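Local coordinates for protein protease (Vibrio cholerae, PDB 4L9D) that forms the calcium-binding PKD1 domain of the secreted metalloprotease PrtV, a protease that probably acts as a cytotoxin and may destabilise extracellular matrix proteins of the host, at residues 8-13 / 25-30; 12-17 / 62-67; 19-24 / 52-57; 35-40 / 66-71. One frame throughout, in Å; residues are numbered along the deposited sequence. Where two conformers were deposited one is given.

Contact 1 (8-13 / 25-30); sequences PVARFE and NTSSDS. With NA (sodium ion), chain C.
Arg11 lays its side chain across Thr26 at about a right angle. Its chain bends at chi3 (60°), which swings NE back toward Thr26. NE and NH2 then grip one atom side-on, the carbonyl O of Thr26, each nitrogen at 3.1 Å from Thr26 O. That oxygen lies close to the guanidinium plane. NH2 meets it on a lone pair, while NE sits above the carbonyl plane. A water held by Thr26 OG1 and Glu13 OE2 lies over one face of the guanidinium.

Ser27 OG, anti to its own carbonyl carbon (chi1 -59°), accepts from Arg11 N at 3.0 Å. Asn25 OD1 takes Ser27 N at 3.1 Å, which makes an Asx turn. Ahead of strand 12-17 the two segments already run antiparallel, in the beta sandwich of the PKD domain. Val9 and Ser28 form a single hydrogen-bonded pair there, with Val9 N to Ser28 O at 2.8 Å.

Pro8, after a cis peptide bond, sets CB 3.7 Å from Asp29 OD2. Asp29 OD1 accepts from Asp31 N. The backbone O of Asp29 binds the sodium ion at 2.3 Å; Gly32 O and four waters complete its shell.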
loop_
_atom_site.group_PDB
_atom_site.type_symbol
_atom_site.label_atom_id
_atom_site.label_comp_id
_atom_site.label_asym_id
_atom_site.label_seq_id
_atom_site.Cartn_x
_atom_site.Cartn_y
_atom_site.Cartn_z
ATOM N N PRO A 8 10.409 4.819 -10.357
ATOM C CA PRO A 8 10.472 3.824 -9.300
ATOM C C PRO A 8 9.517 2.634 -9.551
ATOM O O PRO A 8 8.725 2.654 -10.495
ATOM C CB PRO A 8 10.046 4.631 -8.069
ATOM C CG PRO A 8 9.082 5.601 -8.594
ATOM C CD PRO A 8 9.655 6.015 -9.917
ATOM N N VAL A 9 9.621 1.638 -8.697
ATOM C CA VAL A 9 8.724 0.471 -8.722
ATOM C C VAL A 9 8.059 0.364 -7.365
ATOM O O VAL A 9 8.730 0.075 -6.357
ATOM C CB VAL A 9 9.461 -0.834 -9.079
ATOM C CG1 VAL A 9 8.446 -1.967 -9.108
ATOM C CG2 VAL A 9 10.150 -0.720 -10.432
ATOM N N ALA A 10 6.748 0.560 -7.332
ATOM C CA ALA A 10 5.941 0.365 -6.128
ATOM C C ALA A 10 5.720 -1.129 -5.901
ATOM O O ALA A 10 5.374 -1.857 -6.836
ATOM C CB ALA A 10 4.580 1.051 -6.269
ATOM N N ARG A 11 5.858 -1.551 -4.642
ATOM C CA ARG A 11 5.632 -2.972 -4.318
ATOM C C ARG A 11 5.486 -3.113 -2.832
ATOM O O ARG A 11 6.115 -2.365 -2.057
ATOM C CB ARG A 11 6.831 -3.815 -4.841
ATOM C CG ARG A 11 6.522 -5.300 -4.889
ATOM C CD ARG A 11 7.706 -6.101 -5.490
ATOM N NE ARG A 11 8.880 -5.903 -4.678
ATOM C CZ ARG A 11 10.018 -6.610 -4.828
ATOM N NH1 ARG A 11 10.078 -7.636 -5.678
ATOM N NH2 ARG A 11 11.040 -6.310 -4.080
ATOM N N PHE A 12 4.656 -4.060 -2.407
ATOM C CA PHE A 12 4.452 -4.297 -0.975
ATOM C C PHE A 12 3.966 -5.754 -0.796
ATOM O O PHE A 12 3.534 -6.387 -1.748
ATOM C CB PHE A 12 3.466 -3.306 -0.350
ATOM C CG PHE A 12 2.095 -3.327 -0.991
ATOM C CD1 PHE A 12 1.182 -4.293 -0.693
ATOM C CD2 PHE A 12 1.687 -2.315 -1.847
ATOM C CE1 PHE A 12 -0.060 -4.282 -1.289
ATOM C CE2 PHE A 12 0.449 -2.324 -2.443
ATOM C CZ PHE A 12 -0.462 -3.308 -2.136
ATOM N N GLU A 13 4.015 -6.182 0.457
ATOM C CA GLU A 13 3.355 -7.434 0.839
ATOM C C GLU A 13 2.482 -7.164 2.075
ATOM O O GLU A 13 2.839 -6.304 2.918
ATOM C CB GLU A 13 4.373 -8.537 1.149
ATOM C CG GLU A 13 5.251 -8.821 -0.038
ATOM C CD GLU A 13 6.194 -10.006 0.068
ATOM O OE1 GLU A 13 6.097 -10.774 1.048
ATOM O OE2 GLU A 13 7.015 -10.198 -0.888
ATOM N N ASN A 25 6.782 -2.697 3.038
ATOM C CA ASN A 25 7.059 -1.945 1.794
ATOM C C ASN A 25 8.285 -2.511 1.126
ATOM O O ASN A 25 9.349 -2.486 1.728
ATOM C CB ASN A 25 7.211 -0.488 2.128
ATOM C CG ASN A 25 7.063 0.374 0.907
ATOM O OD1 ASN A 25 7.585 0.043 -0.157
ATOM N ND2 ASN A 25 6.375 1.484 1.070
ATOM N N THR A 26 8.154 -3.010 -0.078
ATOM C CA THR A 26 9.230 -3.663 -0.817
ATOM C C THR A 26 9.506 -2.948 -2.134
ATOM O O THR A 26 9.997 -3.544 -3.099
ATOM C CB THR A 26 8.935 -5.167 -0.996
ATOM O OG1 THR A 26 7.796 -5.296 -1.831
ATOM C CG2 THR A 26 8.751 -5.874 0.352
ATOM N N SER A 27 9.257 -1.638 -2.150
ATOM C CA SER A 27 9.461 -0.806 -3.317
ATOM C C SER A 27 10.917 -0.539 -3.568
ATOM O O SER A 27 11.761 -0.743 -2.656
ATOM C CB SER A 27 8.691 0.535 -3.112
ATOM O OG SER A 27 7.318 0.355 -2.915
ATOM N N SER A 28 11.280 -0.058 -4.749
ATOM C CA SER A 28 12.607 0.205 -5.117
ATOM C C SER A 28 12.697 1.284 -6.190
ATOM O O SER A 28 11.696 1.678 -6.791
ATOM C CB SER A 28 13.319 -1.069 -5.523
ATOM O OG SER A 28 12.689 -1.591 -6.661
ATOM N N ASP A 29 13.907 1.724 -6.482
ATOM C CA ASP A 29 14.108 2.727 -7.533
ATOM C C ASP A 29 15.528 2.613 -8.041
ATOM O O ASP A 29 16.489 2.843 -7.281
ATOM C CB ASP A 29 13.898 4.147 -6.981
ATOM C CG ASP A 29 13.728 5.196 -8.034
ATOM O OD1 ASP A 29 14.065 4.994 -9.208
ATOM O OD2 ASP A 29 13.273 6.309 -7.605
ATOM N N SER A 30 15.671 2.239 -9.312
ATOM C CA SER A 30 17.001 2.060 -9.956
ATOM C C SER A 30 17.590 3.368 -10.437
ATOM O O SER A 30 18.740 3.382 -10.878
ATOM C CB SER A 30 16.926 1.079 -11.073
ATOM O OG SER A 30 16.057 1.490 -12.081
HETATM NA NA NA C . 17.991 4.013 -5.951
HETATM O O HOH W 1 10.283 -2.795 -6.046
HETATM O O HOH W 2 7.739 -8.043 -2.397
HETATM O O HOH W 3 19.618 5.272 -4.694
HETATM O O HOH W 4 16.900 3.402 -4.017
HETATM O O HOH W 5 19.224 4.773 -7.876
HETATM O O HOH W 6 19.278 1.974 -5.879
#

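Contact 2 (12-17 / 62-67); sequences FELKVE and YSVTLT
Phe12 sets its ring against Leu66 and Val64, and the contact is apolar almost throughout. The two strands run roughly antiparallel, with axes 9.5 Å apart and 145° between their directions. At that separation their backbones cannot pair.

Three apolar pairs carry the packing. Phe12 CG stands between its backbone N and carbonyl carbon (chi1 59°), the crowded position, which carries the root of the ring toward strand 60-70. The Phe12 and Leu66 side chains run past each other in opposite directions, and Phe12 CD2 comes to 3.6 Å from Leu66 CB. The approach is oblique to the ring. At the far end of the ring, Phe12 CZ touches Val64 CG1 at 3.8 Å. Leu14 and Val64 meet tip to tip, with Leu14 CD1 3.9 Å from Val64 CG2. Val64 CG1 also nears Leu14, while CG2 meets only Leu14 of the two.

One polar atom joins the apolar set. Val64 O lies at the edge of the Phe12 ring, near its plane, 3.5 Å from CZ.

The contact lies in the core of the PKD beta sandwich, between the sheets of strands 12-17 and 60-70. His78 of strand 75-84 meets the Phe12 ring edge-to-face. Trp39 of strand 34-40 meets it with planes at about 45°, and also packs on Val64 and Leu66. Strand 20-25 flanks strand 12-17, and its Ser23 touches Leu14.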
loop_
_atom_site.group_PDB
_atom_site.type_symbol
_atom_site.label_atom_id
_atom_site.label_comp_id
_atom_site.label_asym_id
_atom_site.label_seq_id
_atom_site.Cartn_x
_atom_site.Cartn_y
_atom_site.Cartn_z
ATOM N N PHE A 12 4.656 -4.060 -2.407
ATOM C CA PHE A 12 4.452 -4.297 -0.975
ATOM C C PHE A 12 3.966 -5.754 -0.796
ATOM O O PHE A 12 3.534 -6.387 -1.748
ATOM C CB PHE A 12 3.466 -3.306 -0.350
ATOM C CG PHE A 12 2.095 -3.327 -0.991
ATOM C CD1 PHE A 12 1.182 -4.293 -0.693
ATOM C CD2 PHE A 12 1.687 -2.315 -1.847
ATOM C CE1 PHE A 12 -0.060 -4.282 -1.289
ATOM C CE2 PHE A 12 0.449 -2.324 -2.443
ATOM C CZ PHE A 12 -0.462 -3.308 -2.136
ATOM N N GLU A 13 4.015 -6.182 0.457
ATOM C CA GLU A 13 3.355 -7.434 0.839
ATOM C C GLU A 13 2.482 -7.164 2.075
ATOM O O GLU A 13 2.839 -6.304 2.918
ATOM C CB GLU A 13 4.373 -8.537 1.149
ATOM C CG GLU A 13 5.251 -8.821 -0.038
ATOM C CD GLU A 13 6.194 -10.006 0.068
ATOM O OE1 GLU A 13 6.097 -10.774 1.048
ATOM O OE2 GLU A 13 7.015 -10.198 -0.888
ATOM N N LEU A 14 1.381 -7.860 2.213
ATOM C CA LEU A 14 0.409 -7.640 3.285
ATOM C C LEU A 14 0.247 -8.907 4.125
ATOM O O LEU A 14 0.266 -10.018 3.618
ATOM C CB LEU A 14 -0.926 -7.289 2.710
ATOM C CG LEU A 14 -0.971 -6.069 1.812
ATOM C CD1 LEU A 14 -2.410 -5.795 1.310
ATOM C CD2 LEU A 14 -0.392 -4.835 2.470
ATOM N N LYS A 15 0.005 -8.679 5.408
ATOM C CA LYS A 15 -0.353 -9.723 6.347
ATOM C C LYS A 15 -1.726 -9.369 6.933
ATOM O O LYS A 15 -1.875 -8.330 7.583
ATOM C CB LYS A 15 0.624 -9.899 7.474
ATOM C CG LYS A 15 0.257 -11.121 8.321
ATOM C CD LYS A 15 0.993 -11.138 9.653
ATOM C CE LYS A 15 0.420 -10.163 10.691
ATOM N NZ LYS A 15 -0.917 -10.560 11.259
ATOM N N VAL A 16 -2.737 -10.199 6.722
ATOM C CA VAL A 16 -4.100 -9.964 7.141
ATOM C C VAL A 16 -4.436 -10.846 8.311
ATOM O O VAL A 16 -4.159 -12.040 8.294
ATOM C CB VAL A 16 -5.091 -10.278 6.019
ATOM C CG1 VAL A 16 -6.516 -10.154 6.470
ATOM C CG2 VAL A 16 -4.778 -9.426 4.801
ATOM N N GLU A 17 -4.925 -10.217 9.377
ATOM C CA GLU A 17 -5.397 -10.883 10.595
ATOM C C GLU A 17 -6.826 -10.431 10.911
ATOM O O GLU A 17 -7.010 -9.359 11.502
ATOM C CB GLU A 17 -4.455 -10.608 11.760
ATOM C CG GLU A 17 -3.090 -11.265 11.578
ATOM C CD GLU A 17 -2.409 -11.571 12.855
ATOM O OE1 GLU A 17 -2.676 -10.877 13.878
ATOM O OE2 GLU A 17 -1.621 -12.521 12.794
ATOM N N TYR A 62 -11.315 -5.801 -0.620
ATOM C CA TYR A 62 -10.831 -4.420 -0.733
ATOM C C TYR A 62 -9.569 -4.382 -1.537
ATOM O O TYR A 62 -8.662 -5.226 -1.362
ATOM C CB TYR A 62 -10.568 -3.823 0.680
ATOM C CG TYR A 62 -11.797 -3.771 1.549
ATOM C CD1 TYR A 62 -12.626 -2.654 1.524
ATOM C CD2 TYR A 62 -12.129 -4.811 2.370
ATOM C CE1 TYR A 62 -13.725 -2.573 2.385
ATOM C CE2 TYR A 62 -13.239 -4.745 3.210
ATOM C CZ TYR A 62 -14.037 -3.621 3.206
ATOM O OH TYR A 62 -15.140 -3.471 4.043
ATOM N N SER A 63 -9.436 -3.387 -2.409
ATOM C CA SER A 63 -8.241 -3.157 -3.166
ATOM C C SER A 63 -7.285 -2.203 -2.426
ATOM O O SER A 63 -7.678 -1.098 -2.097
ATOM C CB SER A 63 -8.591 -2.588 -4.512
ATOM O OG SER A 63 -9.356 -3.488 -5.277
ATOM N N VAL A 64 -6.094 -2.693 -2.174
ATOM C CA VAL A 64 -5.058 -1.868 -1.530
ATOM C C VAL A 64 -4.107 -1.395 -2.602
ATOM O O VAL A 64 -3.526 -2.203 -3.354
ATOM C CB VAL A 64 -4.298 -2.687 -0.495
ATOM C CG1 VAL A 64 -3.215 -1.875 0.125
ATOM C CG2 VAL A 64 -5.248 -3.159 0.582
ATOM N N THR A 65 -3.935 -0.081 -2.707
ATOM C CA THR A 65 -3.118 0.553 -3.699
ATOM C C THR A 65 -2.014 1.359 -3.028
ATOM O O THR A 65 -2.286 2.098 -2.063
ATOM C CB THR A 65 -4.043 1.461 -4.581
ATOM O OG1 THR A 65 -5.118 0.665 -5.119
ATOM C CG2 THR A 65 -3.281 2.068 -5.695
ATOM N N LEU A 66 -0.806 1.250 -3.536
ATOM C CA LEU A 66 0.335 2.056 -3.093
ATOM C C LEU A 66 0.914 2.801 -4.264
ATOM O O LEU A 66 1.281 2.176 -5.271
ATOM C CB LEU A 66 1.434 1.178 -2.485
ATOM C CG LEU A 66 2.757 1.916 -2.164
ATOM C CD1 LEU A 66 2.565 3.012 -1.112
ATOM C CD2 LEU A 66 3.820 0.945 -1.739
ATOM N N THR A 67 1.076 4.108 -4.108
ATOM C CA THR A 67 1.844 4.932 -5.020
ATOM C C THR A 67 3.098 5.393 -4.316
ATOM O O THR A 67 3.023 5.870 -3.169
ATOM C CB THR A 67 0.982 6.155 -5.463
ATOM O OG1 THR A 67 -0.132 5.712 -6.231
ATOM C CG2 THR A 67 1.782 7.135 -6.328
#

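Contact 3 (19-24 / 52-57); sequences LSVMSQ and PTWSYT
The Trp54 indole carries Val21 on one face. Val21 CB makes a CH-pi contact there, 3.9 Å from the centroid of the five-membered ring of Trp54 and 20° off its normal. Val21 CG1 reaches on over the benzo part, to 3.5 Å from Trp54 CZ2. At the indole edge, in plane, lie the Pro52 carbonyl carbon and Tyr56 CZ. The in-plane approach of Tyr56 is a hydrogen bond: Trp54 NE1 donates to Tyr56 OH at 3.0 Å. This bond ties the two rings of segment 52-57 together and fixes the turn of the indole. Tyr56 OH is also hydrogen-bonded to Phe41 O. Val21 CG2 sits at the edge of the Tyr56 ring, 3.8 Å from CE2, and also lies near Trp54 NE1.

The backbones pair as antiparallel strands. Val21 and Trp54 form a hydrogen-bonded pair, with Val21 N to Trp54 O at 2.9 Å. Tyr56 N donates to Leu19 O. Ser23 closes the other end. Its OG lies between the backbone N and carbonyl carbon (chi1 65°) and donates to a lone pair of Pro52 O at 2.8 Å. Met22 and Thr53 lie side by side on the opposite face of the sheet from Val21 and Trp54.

Strand 53-55 is an outer strand of this three-stranded sheet. Strand 20-25 lies between it and strand 12-17, whose Leu14 touches Val21 and Trp54. Phe41 stacks on Trp54, and Tyr62 of strand 60-70 on Tyr56. Ile82 of strand 75-84 packs against both Val21 and Tyr56.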
loop_
_atom_site.group_PDB
_atom_site.type_symbol
_atom_site.label_atom_id
_atom_site.label_comp_id
_atom_site.label_asym_id
_atom_site.label_seq_id
_atom_site.Cartn_x
_atom_site.Cartn_y
_atom_site.Cartn_z
ATOM N N LEU A 19 -9.923 -8.440 10.418
ATOM C CA LEU A 19 -10.192 -7.204 9.730
ATOM C C LEU A 19 -8.982 -6.262 9.675
ATOM O O LEU A 19 -9.074 -5.172 9.116
ATOM C CB LEU A 19 -11.363 -6.468 10.370
ATOM C CG LEU A 19 -12.741 -7.131 10.230
ATOM C CD1 LEU A 19 -13.764 -6.452 11.107
ATOM C CD2 LEU A 19 -13.184 -7.174 8.790
ATOM N N SER A 20 -7.884 -6.645 10.327
ATOM C CA SER A 20 -6.706 -5.813 10.439
ATOM C C SER A 20 -5.534 -6.260 9.500
ATOM O O SER A 20 -5.299 -7.462 9.305
ATOM C CB SER A 20 -6.239 -5.864 11.882
ATOM O OG SER A 20 -5.250 -4.968 12.178
ATOM N N VAL A 21 -4.799 -5.293 8.969
ATOM C CA VAL A 21 -3.747 -5.487 7.966
ATOM C C VAL A 21 -2.492 -4.781 8.399
ATOM O O VAL A 21 -2.505 -3.644 8.846
ATOM C CB VAL A 21 -4.208 -4.945 6.609
ATOM C CG1 VAL A 21 -3.181 -5.379 5.514
ATOM C CG2 VAL A 21 -5.542 -5.434 6.189
ATOM N N MET A 22 -1.384 -5.520 8.270
ATOM C CA MET A 22 -0.059 -4.987 8.375
ATOM C C MET A 22 0.641 -4.995 7.012
ATOM O O MET A 22 0.337 -5.901 6.193
ATOM C CB MET A 22 0.807 -5.759 9.376
ATOM C CG MET A 22 0.233 -5.789 10.773
ATOM S SD MET A 22 1.168 -6.664 12.032
ATOM C CE MET A 22 2.665 -5.660 12.013
ATOM N N SER A 23 1.590 -4.116 6.787
ATOM C CA SER A 23 2.280 -4.007 5.508
ATOM C C SER A 23 3.784 -4.094 5.664
ATOM O O SER A 23 4.379 -3.719 6.683
ATOM C CB SER A 23 1.878 -2.740 4.783
ATOM O OG SER A 23 2.305 -1.577 5.489
ATOM N N GLN A 24 4.390 -4.571 4.584
ATOM C CA GLN A 24 5.809 -4.470 4.367
ATOM C C GLN A 24 6.040 -3.790 3.023
ATOM O O GLN A 24 5.485 -4.214 2.021
ATOM C CB GLN A 24 6.486 -5.850 4.393
ATOM C CG GLN A 24 7.967 -5.738 4.248
ATOM C CD GLN A 24 8.689 -7.056 3.962
ATOM O OE1 GLN A 24 9.781 -7.207 4.390
ATOM N NE2 GLN A 24 8.131 -7.903 3.135
ATOM N N PRO A 52 2.176 1.318 6.842
ATOM C CA PRO A 52 1.121 1.480 7.840
ATOM C C PRO A 52 0.476 0.132 8.238
ATOM O O PRO A 52 0.590 -0.884 7.541
ATOM C CB PRO A 52 0.141 2.430 7.174
ATOM C CG PRO A 52 0.294 2.119 5.707
ATOM C CD PRO A 52 1.747 1.792 5.520
ATOM N N THR A 53 -0.283 0.219 9.316
ATOM C CA THR A 53 -1.224 -0.802 9.762
ATOM C C THR A 53 -2.641 -0.159 9.718
ATOM O O THR A 53 -2.771 1.024 10.026
ATOM C CB THR A 53 -0.859 -1.292 11.182
ATOM O OG1 THR A 53 0.498 -1.710 11.218
ATOM C CG2 THR A 53 -1.804 -2.423 11.565
ATOM N N TRP A 54 -3.642 -0.913 9.335
ATOM C CA TRP A 54 -4.972 -0.369 9.186
ATOM C C TRP A 54 -5.997 -1.480 9.412
ATOM O O TRP A 54 -5.642 -2.640 9.586
ATOM C CB TRP A 54 -5.170 0.279 7.804
ATOM C CG TRP A 54 -5.100 -0.647 6.657
ATOM C CD1 TRP A 54 -6.177 -1.172 5.944
ATOM C CD2 TRP A 54 -3.917 -1.050 5.916
ATOM N NE1 TRP A 54 -5.713 -1.891 4.872
ATOM C CE2 TRP A 54 -4.353 -1.792 4.798
ATOM C CE3 TRP A 54 -2.547 -0.791 6.076
ATOM C CZ2 TRP A 54 -3.457 -2.278 3.849
ATOM C CZ3 TRP A 54 -1.692 -1.261 5.133
ATOM C CH2 TRP A 54 -2.134 -1.977 4.026
ATOM N N SER A 55 -7.294 -1.113 9.398
ATOM C CA SER A 55 -8.348 -2.107 9.546
ATOM C C SER A 55 -9.601 -1.638 8.840
ATOM O O SER A 55 -9.842 -0.456 8.578
ATOM C CB SER A 55 -8.618 -2.401 11.009
ATOM O OG SER A 55 -9.051 -1.169 11.687
ATOM N N TYR A 56 -10.458 -2.639 8.606
ATOM C CA TYR A 56 -11.772 -2.449 8.015
ATOM C C TYR A 56 -12.875 -2.724 9.071
ATOM O O TYR A 56 -12.574 -3.114 10.203
ATOM C CB TYR A 56 -11.920 -3.414 6.808
ATOM C CG TYR A 56 -10.858 -3.208 5.761
ATOM C CD1 TYR A 56 -11.017 -2.243 4.785
ATOM C CD2 TYR A 56 -9.711 -3.968 5.752
ATOM C CE1 TYR A 56 -10.033 -2.005 3.860
ATOM C CE2 TYR A 56 -8.700 -3.723 4.817
ATOM C CZ TYR A 56 -8.884 -2.779 3.851
ATOM O OH TYR A 56 -7.892 -2.580 2.919
ATOM N N THR A 57 -14.104 -2.410 8.735
ATOM C CA THR A 57 -15.258 -2.651 9.574
ATOM C C THR A 57 -16.126 -3.803 9.050
ATOM O O THR A 57 -16.570 -4.671 9.768
ATOM C CB THR A 57 -16.018 -1.329 9.777
ATOM O OG1 THR A 57 -15.199 -0.430 10.505
ATOM C CG2 THR A 57 -17.304 -1.521 10.538
HETATM O O HOH W 7 2.862 -2.469 9.009
#

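Contact 4 (35-40 / 66-71); sequences VSYLWD and LTVTDD
Trp39 receives Leu66 CD1 on one face of its indole. The methyl makes a CH-pi contact 3.5 Å from the centroid of the five-membered ring of Trp39, only 9° off the normal. Leu66 CD2 lies farther out, 4.0 Å from Trp39 CZ2. The same CD1 sits at the edge of the Tyr37 ring and is 4.1 Å from Tyr37 CB. One methyl thus wedges between two aromatic side chains. Trp39 NE1 donates to Ala50 O, which holds the indole at its nitrogen.

Tyr37 crosses Val68 at a slant. Its CG is anti to the carbonyl carbon (chi1 -54°), which leans the root of the ring toward Val68. Tyr37 CD1 lies 3.8 Å from Val68 CG1. Tyr37, Trp39, Leu66 and Val68 share one face of the sheet, the side turned to the core of the PKD sandwich. Ser36, Leu38, Thr67 and Thr69 share the other.

Antiparallel hydrogen-bonded pairs join Leu38 to Thr67 and Ser36 to Thr69. Leu38 N reaches Thr67 O at 2.9 Å. At the end of the pairing is a classic beta bulge. Val35 and Ser36 both face Thr69, and Thr69 O accepts from Val35 N at 2.9 Å and from Ser36 N at 3.2 Å.

On the Thr67 side a water donates to Leu38 O and binds Thr67 OG1, which is also hydrogen-bonded to Thr77 OG1. Just past the bulge comes Asp70, a calcium ligand. Its OD2 forms a salt bridge with Lys72, and its OD1 accepts from Asp74 N.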
loop_
_atom_site.group_PDB
_atom_site.type_symbol
_atom_site.label_atom_id
_atom_site.label_comp_id
_atom_site.label_asym_id
_atom_site.label_seq_id
_atom_site.Cartn_x
_atom_site.Cartn_y
_atom_site.Cartn_z
ATOM N N VAL A 35 10.829 9.074 -1.948
ATOM C CA VAL A 35 10.672 10.065 -0.920
ATOM C C VAL A 35 9.283 10.116 -0.292
ATOM O O VAL A 35 9.147 10.733 0.777
ATOM C CB VAL A 35 11.071 11.474 -1.394
ATOM C CG1 VAL A 35 12.531 11.473 -1.893
ATOM C CG2 VAL A 35 10.138 12.031 -2.441
ATOM N N SER A 36 8.260 9.582 -0.940
ATOM C CA SER A 36 6.916 9.653 -0.396
ATOM C C SER A 36 6.052 8.500 -0.894
ATOM O O SER A 36 6.380 7.831 -1.899
ATOM C CB SER A 36 6.241 10.974 -0.774
ATOM O OG SER A 36 5.967 11.017 -2.160
ATOM N N TYR A 37 4.983 8.311 -0.156
ATOM C CA TYR A 37 4.055 7.205 -0.291
ATOM C C TYR A 37 2.623 7.726 -0.159
ATOM O O TYR A 37 2.337 8.541 0.734
ATOM C CB TYR A 37 4.270 6.193 0.840
ATOM C CG TYR A 37 5.678 5.711 0.961
ATOM C CD1 TYR A 37 6.202 4.785 0.107
ATOM C CD2 TYR A 37 6.577 6.306 1.861
ATOM C CE1 TYR A 37 7.501 4.385 0.128
ATOM C CE2 TYR A 37 7.878 5.909 1.943
ATOM C CZ TYR A 37 8.343 4.927 1.078
ATOM O OH TYR A 37 9.682 4.523 1.123
ATOM N N LEU A 38 1.729 7.200 -0.996
ATOM C CA LEU A 38 0.289 7.376 -0.797
ATOM C C LEU A 38 -0.323 5.985 -0.843
ATOM O O LEU A 38 -0.419 5.355 -1.931
ATOM C CB LEU A 38 -0.341 8.339 -1.802
ATOM C CG LEU A 38 -1.757 8.809 -1.589
ATOM C CD1 LEU A 38 -2.783 7.759 -1.916
ATOM C CD2 LEU A 38 -1.971 9.440 -0.204
ATOM N N TRP A 39 -0.729 5.489 0.292
ATOM C CA TRP A 39 -1.488 4.243 0.407
ATOM C C TRP A 39 -2.962 4.578 0.376
ATOM O O TRP A 39 -3.423 5.590 0.936
ATOM C CB TRP A 39 -1.211 3.568 1.791
ATOM C CG TRP A 39 0.114 2.966 1.959
ATOM C CD1 TRP A 39 1.264 3.603 2.387
ATOM C CD2 TRP A 39 0.466 1.607 1.723
ATOM N NE1 TRP A 39 2.303 2.707 2.454
ATOM C CE2 TRP A 39 1.843 1.467 2.052
ATOM C CE3 TRP A 39 -0.225 0.485 1.295
ATOM C CZ2 TRP A 39 2.495 0.219 2.015
ATOM C CZ3 TRP A 39 0.433 -0.715 1.220
ATOM C CH2 TRP A 39 1.777 -0.857 1.570
ATOM N N ASP A 40 -3.709 3.661 -0.223
ATOM C CA ASP A 40 -5.141 3.829 -0.476
ATOM C C ASP A 40 -5.741 2.464 -0.197
ATOM O O ASP A 40 -5.487 1.496 -0.916
ATOM C CB ASP A 40 -5.261 4.322 -1.903
ATOM C CG ASP A 40 -6.596 4.235 -2.566
ATOM O OD1 ASP A 40 -7.564 3.675 -1.998
ATOM O OD2 ASP A 40 -6.691 4.734 -3.739
ATOM N N LEU A 66 -0.806 1.250 -3.536
ATOM C CA LEU A 66 0.335 2.056 -3.093
ATOM C C LEU A 66 0.914 2.801 -4.264
ATOM O O LEU A 66 1.281 2.176 -5.271
ATOM C CB LEU A 66 1.434 1.178 -2.485
ATOM C CG LEU A 66 2.757 1.916 -2.164
ATOM C CD1 LEU A 66 2.565 3.012 -1.112
ATOM C CD2 LEU A 66 3.820 0.945 -1.739
ATOM N N THR A 67 1.076 4.108 -4.108
ATOM C CA THR A 67 1.844 4.932 -5.020
ATOM C C THR A 67 3.098 5.393 -4.316
ATOM O O THR A 67 3.023 5.870 -3.169
ATOM C CB THR A 67 0.982 6.155 -5.463
ATOM O OG1 THR A 67 -0.132 5.712 -6.231
ATOM C CG2 THR A 67 1.782 7.135 -6.328
ATOM N N VAL A 68 4.231 5.236 -4.992
ATOM C CA VAL A 68 5.495 5.768 -4.499
ATOM C C VAL A 68 5.950 6.875 -5.458
ATOM O O VAL A 68 5.688 6.796 -6.659
ATOM C CB VAL A 68 6.552 4.686 -4.376
ATOM C CG1 VAL A 68 6.046 3.525 -3.496
ATOM C CG2 VAL A 68 7.061 4.133 -5.722
ATOM N N THR A 69 6.632 7.884 -4.904
ATOM C CA THR A 69 7.149 8.990 -5.669
ATOM C C THR A 69 8.578 9.241 -5.282
ATOM O O THR A 69 8.926 9.171 -4.078
ATOM C CB THR A 69 6.291 10.268 -5.465
ATOM O OG1 THR A 69 4.925 9.954 -5.801
ATOM C CG2 THR A 69 6.739 11.413 -6.317
ATOM N N ASP A 70 9.436 9.508 -6.255
ATOM C CA ASP A 70 10.857 9.644 -6.029
ATOM C C ASP A 70 11.350 11.097 -6.091
ATOM O O ASP A 70 10.584 12.071 -6.244
ATOM C CB ASP A 70 11.653 8.676 -6.880
ATOM C CG ASP A 70 11.821 9.086 -8.350
ATOM O OD1 ASP A 70 11.321 10.169 -8.744
ATOM O OD2 ASP A 70 12.429 8.255 -9.080
ATOM N N ASP A 71 12.638 11.244 -5.809
ATOM C CA ASP A 71 13.319 12.539 -5.783
ATOM C C ASP A 71 13.251 13.368 -7.059
ATOM O O ASP A 71 13.412 14.583 -6.955
ATOM C CB ASP A 71 14.819 12.383 -5.469
ATOM C CG ASP A 71 15.558 11.607 -6.514
ATOM O OD1 ASP A 71 15.263 10.416 -6.728
ATOM O OD2 ASP A 71 16.459 12.207 -7.091
HETATM O O HOH W 8 -1.890 4.894 -4.316
#

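Contact 3 adds strand 53-55 to the sheet of strands 12-17 and 20-25; contact 1 continues that sheet beyond its strand ends. Contact 4 lies within the other sheet, and contact 2 bridges the two. Contacts 1 and 2 share Phe12, and contacts 2 and 4 share Leu66. Phe12 CB also lies 3.5 Å from Trp39 CH2 of contact 4. Contacts 3 and 4 have centres about 18 Å apart, yet Ser23 CB comes to 3.7 Å from Trp39 CH2. Contact 1 holds the sodium ion, through Asp29 O. Nearby are the calcium ligands Asp31, Asp70 and Asp74. Asp29 OD2 is 2.6 Å from Asp70 OD2, a separation consistent with a shared proton. Contacts 2 and 3 lie away from these sites.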